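Nuclease NucT (PDB 6EHI) is a nuclease of the PLD-like family from Helicobacter pylori, with a mixed alpha/beta fold, here present as two copies. Local coordinates at residues 37-42 with 66-71; 59-64 with 154-159. The protein carries 1 engineered substitution. All blocks are in the same frame, centred on the assembly; numbering follows the deposited sequence.

From the N terminus, the chain runs through strand 33-38 into 37-42, the first half of contact 1, crosses helix 44-54 and returns as strand 59-65, which holds the first half of contact 2. This is a beta-alpha-beta crossover between parallel neighbours in the sheet. Residues 66-71 follow directly and close contact 1 over a 23-residue loop. Contact 2 closes later, after 89 residues, when the C-terminal part of helix 142-158 reaches strand 59-65. The two closures therefore cross. They meet in the sheet, where I38 N lies 2.8 Å from I63 O, probably a hydrogen bond. Contact 1 works at the strand ends, contact 2 on one sheet face.

Contact 1 of 2, residues 37-42 with 66-71; sequences AIYSFT and YESNHN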
loop_
_atom_site.group_PDB
_atom_site.type_symbol
_atom_site.label_atom_id
_atom_site.label_comp_id
_atom_site.label_asym_id
_atom_site.label_seq_id
_atom_site.Cartn_x
_atom_site.Cartn_y
_atom_site.Cartn_z
ATOM N N ALA A 37 -1.346 7.359 -9.400
ATOM C CA ALA A 37 0.086 7.279 -9.079
ATOM C C ALA A 37 0.400 5.852 -8.761
ATOM O O ALA A 37 -0.274 5.303 -7.897
ATOM C CB ALA A 37 0.382 8.161 -7.923
ATOM N N ILE A 38 1.306 5.222 -9.511
ATOM C CA ILE A 38 1.571 3.796 -9.377
ATOM C C ILE A 38 3.014 3.492 -9.459
ATOM O O ILE A 38 3.677 3.912 -10.380
ATOM C CB ILE A 38 0.749 3.042 -10.436
ATOM C CG1 ILE A 38 0.784 1.516 -10.238
ATOM C CG2 ILE A 38 1.031 3.521 -11.854
ATOM C CD1 ILE A 38 0.149 1.062 -8.951
ATOM N N TYR A 39 3.506 2.667 -8.511
ATOM C CA TYR A 39 4.875 2.205 -8.479
ATOM C C TYR A 39 5.170 1.294 -9.660
ATOM O O TYR A 39 6.037 1.615 -10.507
ATOM C CB TYR A 39 5.206 1.469 -7.122
ATOM C CG TYR A 39 6.572 0.896 -7.137
ATOM C CD1 TYR A 39 7.690 1.719 -6.907
ATOM C CD2 TYR A 39 6.786 -0.464 -7.476
ATOM C CE1 TYR A 39 8.961 1.212 -6.973
ATOM C CE2 TYR A 39 8.066 -0.957 -7.575
ATOM C CZ TYR A 39 9.150 -0.065 -7.350
ATOM O OH TYR A 39 10.470 -0.507 -7.366
ATOM N N SER A 40 4.461 0.135 -9.748
ATOM C CA SER A 40 4.645 -0.800 -10.851
ATOM C C SER A 40 3.276 -1.083 -11.460
ATOM O O SER A 40 2.327 -1.342 -10.729
ATOM C CB SER A 40 5.299 -2.115 -10.368
ATOM O OG SER A 40 5.121 -3.183 -11.288
ATOM N N PHE A 41 3.192 -1.060 -12.795
ATOM C CA PHE A 41 1.954 -1.194 -13.485
ATOM C C PHE A 41 2.260 -1.968 -14.786
ATOM O O PHE A 41 2.695 -1.420 -15.787
ATOM C CB PHE A 41 1.349 0.185 -13.726
ATOM C CG PHE A 41 0.082 0.226 -14.496
ATOM C CD1 PHE A 41 -0.645 -0.936 -14.867
ATOM C CD2 PHE A 41 -0.366 1.438 -14.975
ATOM C CE1 PHE A 41 -1.804 -0.861 -15.619
ATOM C CE2 PHE A 41 -1.521 1.557 -15.761
ATOM C CZ PHE A 41 -2.307 0.400 -16.027
ATOM N N THR A 42 2.005 -3.257 -14.720
ATOM C CA THR A 42 2.268 -4.182 -15.807
ATOM C C THR A 42 1.005 -4.925 -16.281
ATOM O O THR A 42 1.028 -5.557 -17.310
ATOM C CB THR A 42 3.352 -5.199 -15.404
ATOM O OG1 THR A 42 2.837 -5.961 -14.302
ATOM C CG2 THR A 42 4.720 -4.552 -15.037
ATOM N N TYR A 66 9.939 6.386 -11.324
ATOM C CA TYR A 66 10.960 6.652 -12.352
ATOM C C TYR A 66 11.849 5.428 -12.575
ATOM O O TYR A 66 11.903 4.883 -13.668
ATOM C CB TYR A 66 11.816 7.906 -11.928
ATOM C CG TYR A 66 12.883 8.203 -12.952
ATOM C CD1 TYR A 66 14.064 7.466 -12.994
ATOM C CD2 TYR A 66 12.629 9.111 -13.954
ATOM C CE1 TYR A 66 14.993 7.722 -13.993
ATOM C CE2 TYR A 66 13.550 9.378 -14.938
ATOM C CZ TYR A 66 14.700 8.655 -14.968
ATOM O OH TYR A 66 15.620 8.909 -15.969
ATOM N N GLU A 67 12.475 4.910 -11.559
ATOM C CA GLU A 67 13.413 3.753 -11.811
ATOM C C GLU A 67 12.693 2.512 -12.368
ATOM O O GLU A 67 13.208 1.797 -13.209
ATOM C CB GLU A 67 14.172 3.395 -10.576
ATOM C CG GLU A 67 15.192 4.431 -10.126
ATOM C CD GLU A 67 16.295 4.747 -11.161
ATOM O OE1 GLU A 67 16.654 3.843 -11.954
ATOM O OE2 GLU A 67 16.792 5.932 -11.190
ATOM N N SER A 68 11.477 2.265 -11.928
ATOM C CA SER A 68 10.769 1.067 -12.308
ATOM C C SER A 68 10.255 1.149 -13.732
ATOM O O SER A 68 9.909 0.117 -14.339
ATOM C CB SER A 68 9.660 0.793 -11.270
ATOM O OG SER A 68 8.899 -0.319 -11.623
ATOM N N ASN A 69 10.154 2.375 -14.292
ATOM C CA ASN A 69 9.332 2.556 -15.505
ATOM C C ASN A 69 10.015 3.263 -16.656
ATOM O O ASN A 69 9.458 3.250 -17.787
ATOM C CB ASN A 69 7.984 3.268 -15.149
ATOM C CG ASN A 69 7.091 2.365 -14.316
ATOM O OD1 ASN A 69 6.474 1.417 -14.846
ATOM N ND2 ASN A 69 7.046 2.626 -12.996
ATOM N N HIS A 70 11.157 3.872 -16.358
ATOM C CA HIS A 70 11.769 4.775 -17.384
ATOM C C HIS A 70 12.287 3.963 -18.562
ATOM O O HIS A 70 12.290 4.433 -19.717
ATOM C CB HIS A 70 12.834 5.661 -16.761
ATOM C CG HIS A 70 14.169 5.030 -16.605
ATOM N ND1 HIS A 70 14.523 4.283 -15.484
ATOM C CD2 HIS A 70 15.280 5.100 -17.380
ATOM C CE1 HIS A 70 15.767 3.846 -15.630
ATOM N NE2 HIS A 70 16.250 4.335 -16.762
ATOM N N ASN A 71 12.659 2.726 -18.294
ATOM C CA ASN A 71 13.157 1.808 -19.341
ATOM C C ASN A 71 12.784 0.337 -19.078
ATOM O O ASN A 71 13.600 -0.484 -18.644
ATOM C CB ASN A 71 14.685 2.038 -19.521
ATOM C CG ASN A 71 15.235 1.342 -20.761
ATOM O OD1 ASN A 71 14.770 1.598 -21.887
ATOM N ND2 ASN A 71 16.202 0.447 -20.566
HETATM O O HOH W 1 7.441 -3.072 -12.742
HETATM O O HOH W 2 5.685 -1.121 -14.226
#
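S68 and N69 meet Y39 where the chain leaves strand 33-38, and N69 makes the one direct hydrogen bond between the two segments. Its ND2 donates to Y39 O at 2.9 Å with an N-H...O angle of 146°. The acceptor lies nearly in the amide plane of N69, while the donor is tilted somewhat from the carbonyl plane of Y39. ND2 also bonds to D65 O, and OD1 bonds to S75 OG, so both ends of this buried amide are engaged and its rotation is well defined. S68 adds the van der Waals part: its CB sits over one face of the Y39 ring, 4.0 Å from CZ. Y39 CG is anti to the backbone N (chi1 175°); although CB points away from 66-71, the far part of the ring reaches S68.

Beyond this the segments meet mainly through two waters. One water lies 2.7 Å from S40 OG and reaches S68 OG only weakly, at 3.3 Å. A second takes the N-H of F41 at 2.9 Å (water O to F41 N) and donates to N69 OD1 at 2.7 Å. S40 OG also bonds a glycerol, probably from the crystallisation liquor, which may mark a pocket here. Direct touching here is slight, S40 CB to S68 OG at 4.2 Å.

The contact thus joins the loop after one parallel strand to the short helical turn 66-69 that follows the next. F41 turns its ring away from 66-71 to meet W124 edge-to-face and pack on helix 44-54, whereas Y66, N69 and H70 rest on L90 of strand 86-91.

Contact 2 of 2, residues 59-64 with 154-159; sequences KVQIIY and KMLESC
I63 and Q61 point from strand 59-65 at the last turn of helix 142-158, an alpha/beta packing in which the helix lies across one face of the PLD-like domain's mixed sheet. The short strand and helix segments run at 67° to each other, with axes 9.6 Å apart at their closest. I63 is the apolar centre: its side chain crosses both M155 and L156 obliquely, with CD1 3.7 Å from M155 CB and CG1 3.8 Å from L156 CD1. M155 goes on to pack against L91 of the adjacent strand and Y14 of the second subunit, so the helix end is also near the dimer interface. Just past the helix, C159 CB makes a looser contact with I63 CG2, 4.3 Å, and its SG forms a disulfide with C89 of strand 86-91, tying the chain end to the sheet. I62, pointing the other way, packs on helix 44-54.

The two methyls of L156 divide, CD1 against I63 and CD2 against Q61, whose side chain it meets at about a right angle. Q61 is extended beyond CG, and its OE1 bonds K35 NZ; the other amide corner, NE2, touches L156 CD2 at 3.3 Å.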
loop_
_atom_site.group_PDB
_atom_site.type_symbol
_atom_site.label_atom_id
_atom_site.label_comp_id
_atom_site.label_asym_id
_atom_site.label_seq_id
_atom_site.Cartn_x
_atom_site.Cartn_y
_atom_site.Cartn_z
ATOM N N LYS A 59 -10.225 12.393 -19.150
ATOM C CA LYS A 59 -8.828 12.763 -19.006
ATOM C C LYS A 59 -8.159 11.829 -17.987
ATOM O O LYS A 59 -8.578 11.763 -16.850
ATOM C CB LYS A 59 -8.715 14.179 -18.543
ATOM C CG LYS A 59 -9.232 15.148 -19.617
ATOM C CD LYS A 59 -9.121 16.603 -19.203
ATOM C CE LYS A 59 -7.965 17.281 -19.917
ATOM N NZ LYS A 59 -7.975 18.715 -19.492
ATOM N N VAL A 60 -7.058 11.205 -18.399
ATOM C CA VAL A 60 -6.309 10.302 -17.599
ATOM C C VAL A 60 -4.906 10.830 -17.376
ATOM O O VAL A 60 -4.232 11.307 -18.297
ATOM C CB VAL A 60 -6.245 8.954 -18.290
ATOM C CG1 VAL A 60 -5.455 7.996 -17.460
ATOM C CG2 VAL A 60 -7.638 8.447 -18.540
ATOM N N GLN A 61 -4.450 10.776 -16.141
ATOM C CA GLN A 61 -3.086 11.179 -15.781
ATOM C C GLN A 61 -2.479 10.025 -14.952
ATOM O O GLN A 61 -3.165 9.471 -14.107
ATOM C CB GLN A 61 -3.140 12.406 -14.926
ATOM C CG GLN A 61 -3.639 13.601 -15.727
ATOM C CD GLN A 61 -3.910 14.825 -14.879
ATOM O OE1 GLN A 61 -4.532 14.725 -13.810
ATOM N NE2 GLN A 61 -3.383 15.991 -15.315
ATOM N N ILE A 62 -1.279 9.619 -15.296
ATOM C CA ILE A 62 -0.609 8.495 -14.616
ATOM C C ILE A 62 0.787 8.891 -14.264
ATOM O O ILE A 62 1.538 9.208 -15.171
ATOM C CB ILE A 62 -0.583 7.285 -15.547
ATOM C CG1 ILE A 62 -1.961 7.073 -16.181
ATOM C CG2 ILE A 62 -0.149 6.025 -14.763
ATOM C CD1 ILE A 62 -2.018 5.881 -17.097
ATOM N N ILE A 63 1.127 8.981 -12.974
ATOM C CA ILE A 63 2.511 9.158 -12.463
ATOM C C ILE A 63 3.079 7.773 -12.155
ATOM O O ILE A 63 2.496 7.056 -11.320
ATOM C CB ILE A 63 2.544 10.035 -11.186
ATOM C CG1 ILE A 63 1.775 11.350 -11.421
ATOM C CG2 ILE A 63 3.956 10.154 -10.715
ATOM C CD1 ILE A 63 1.597 12.271 -10.213
ATOM N N TYR A 64 4.114 7.329 -12.886
ATOM C CA TYR A 64 4.834 6.079 -12.624
ATOM C C TYR A 64 6.113 6.290 -11.829
ATOM O O TYR A 64 6.871 7.312 -12.050
ATOM C CB TYR A 64 5.218 5.488 -13.932
ATOM C CG TYR A 64 4.180 4.954 -14.889
ATOM C CD1 TYR A 64 3.371 5.817 -15.709
ATOM C CD2 TYR A 64 3.908 3.567 -14.945
ATOM C CE1 TYR A 64 2.466 5.308 -16.616
ATOM C CE2 TYR A 64 2.975 3.072 -15.824
ATOM C CZ TYR A 64 2.253 3.928 -16.655
ATOM O OH TYR A 64 1.297 3.441 -17.519
ATOM N N LYS A 154 0.356 18.461 -6.663
ATOM C CA LYS A 154 1.729 18.776 -6.282
ATOM C C LYS A 154 2.714 17.738 -6.845
ATOM O O LYS A 154 3.740 18.087 -7.418
ATOM C CB LYS A 154 1.921 18.850 -4.744
ATOM C CG LYS A 154 1.308 20.095 -4.087
ATOM C CD LYS A 154 1.802 20.383 -2.671
ATOM C CE LYS A 154 3.294 20.207 -2.401
ATOM N NZ LYS A 154 4.183 21.384 -2.586
ATOM N N MET A 155 2.334 16.444 -6.728
ATOM C CA MET A 155 3.129 15.409 -7.367
ATOM C C MET A 155 3.298 15.651 -8.879
ATOM O O MET A 155 4.414 15.392 -9.442
ATOM C CB MET A 155 2.536 14.034 -7.125
ATOM C CG MET A 155 2.697 13.729 -5.641
ATOM S SD MET A 155 1.844 12.180 -5.199
ATOM C CE MET A 155 2.875 10.998 -6.014
ATOM N N LEU A 156 2.228 15.994 -9.532
ATOM C CA LEU A 156 2.210 16.164 -10.985
ATOM C C LEU A 156 3.174 17.246 -11.404
ATOM O O LEU A 156 3.826 17.167 -12.459
ATOM C CB LEU A 156 0.792 16.545 -11.428
ATOM C CG LEU A 156 0.282 16.015 -12.754
ATOM C CD1 LEU A 156 0.610 14.582 -13.113
ATOM C CD2 LEU A 156 -1.251 16.250 -12.753
ATOM N N GLU A 157 3.332 18.263 -10.567
ATOM C CA GLU A 157 4.332 19.350 -10.861
ATOM C C GLU A 157 5.768 18.987 -10.687
ATOM O O GLU A 157 6.631 19.733 -11.162
ATOM C CB GLU A 157 4.100 20.622 -10.030
ATOM C CG GLU A 157 3.038 21.611 -10.482
ATOM C CD GLU A 157 2.529 22.479 -9.323
ATOM O OE1 GLU A 157 3.355 22.992 -8.527
ATOM O OE2 GLU A 157 1.300 22.663 -9.223
ATOM N N SER A 158 6.075 17.896 -9.950
ATOM C CA SER A 158 7.418 17.370 -9.860
ATOM C C SER A 158 7.786 16.266 -10.844
ATOM O O SER A 158 8.945 15.933 -10.930
ATOM C CB SER A 158 7.681 16.913 -8.403
ATOM O OG SER A 158 7.249 17.921 -7.465
ATOM N N CYS A 159 6.793 15.637 -11.528
ATOM C CA CYS A 159 7.070 14.495 -12.425
ATOM C C CYS A 159 7.592 14.970 -13.776
ATOM O O CYS A 159 7.252 16.070 -14.251
ATOM C CB CYS A 159 5.829 13.571 -12.599
ATOM S SG CYS A 159 4.427 14.128 -13.608
#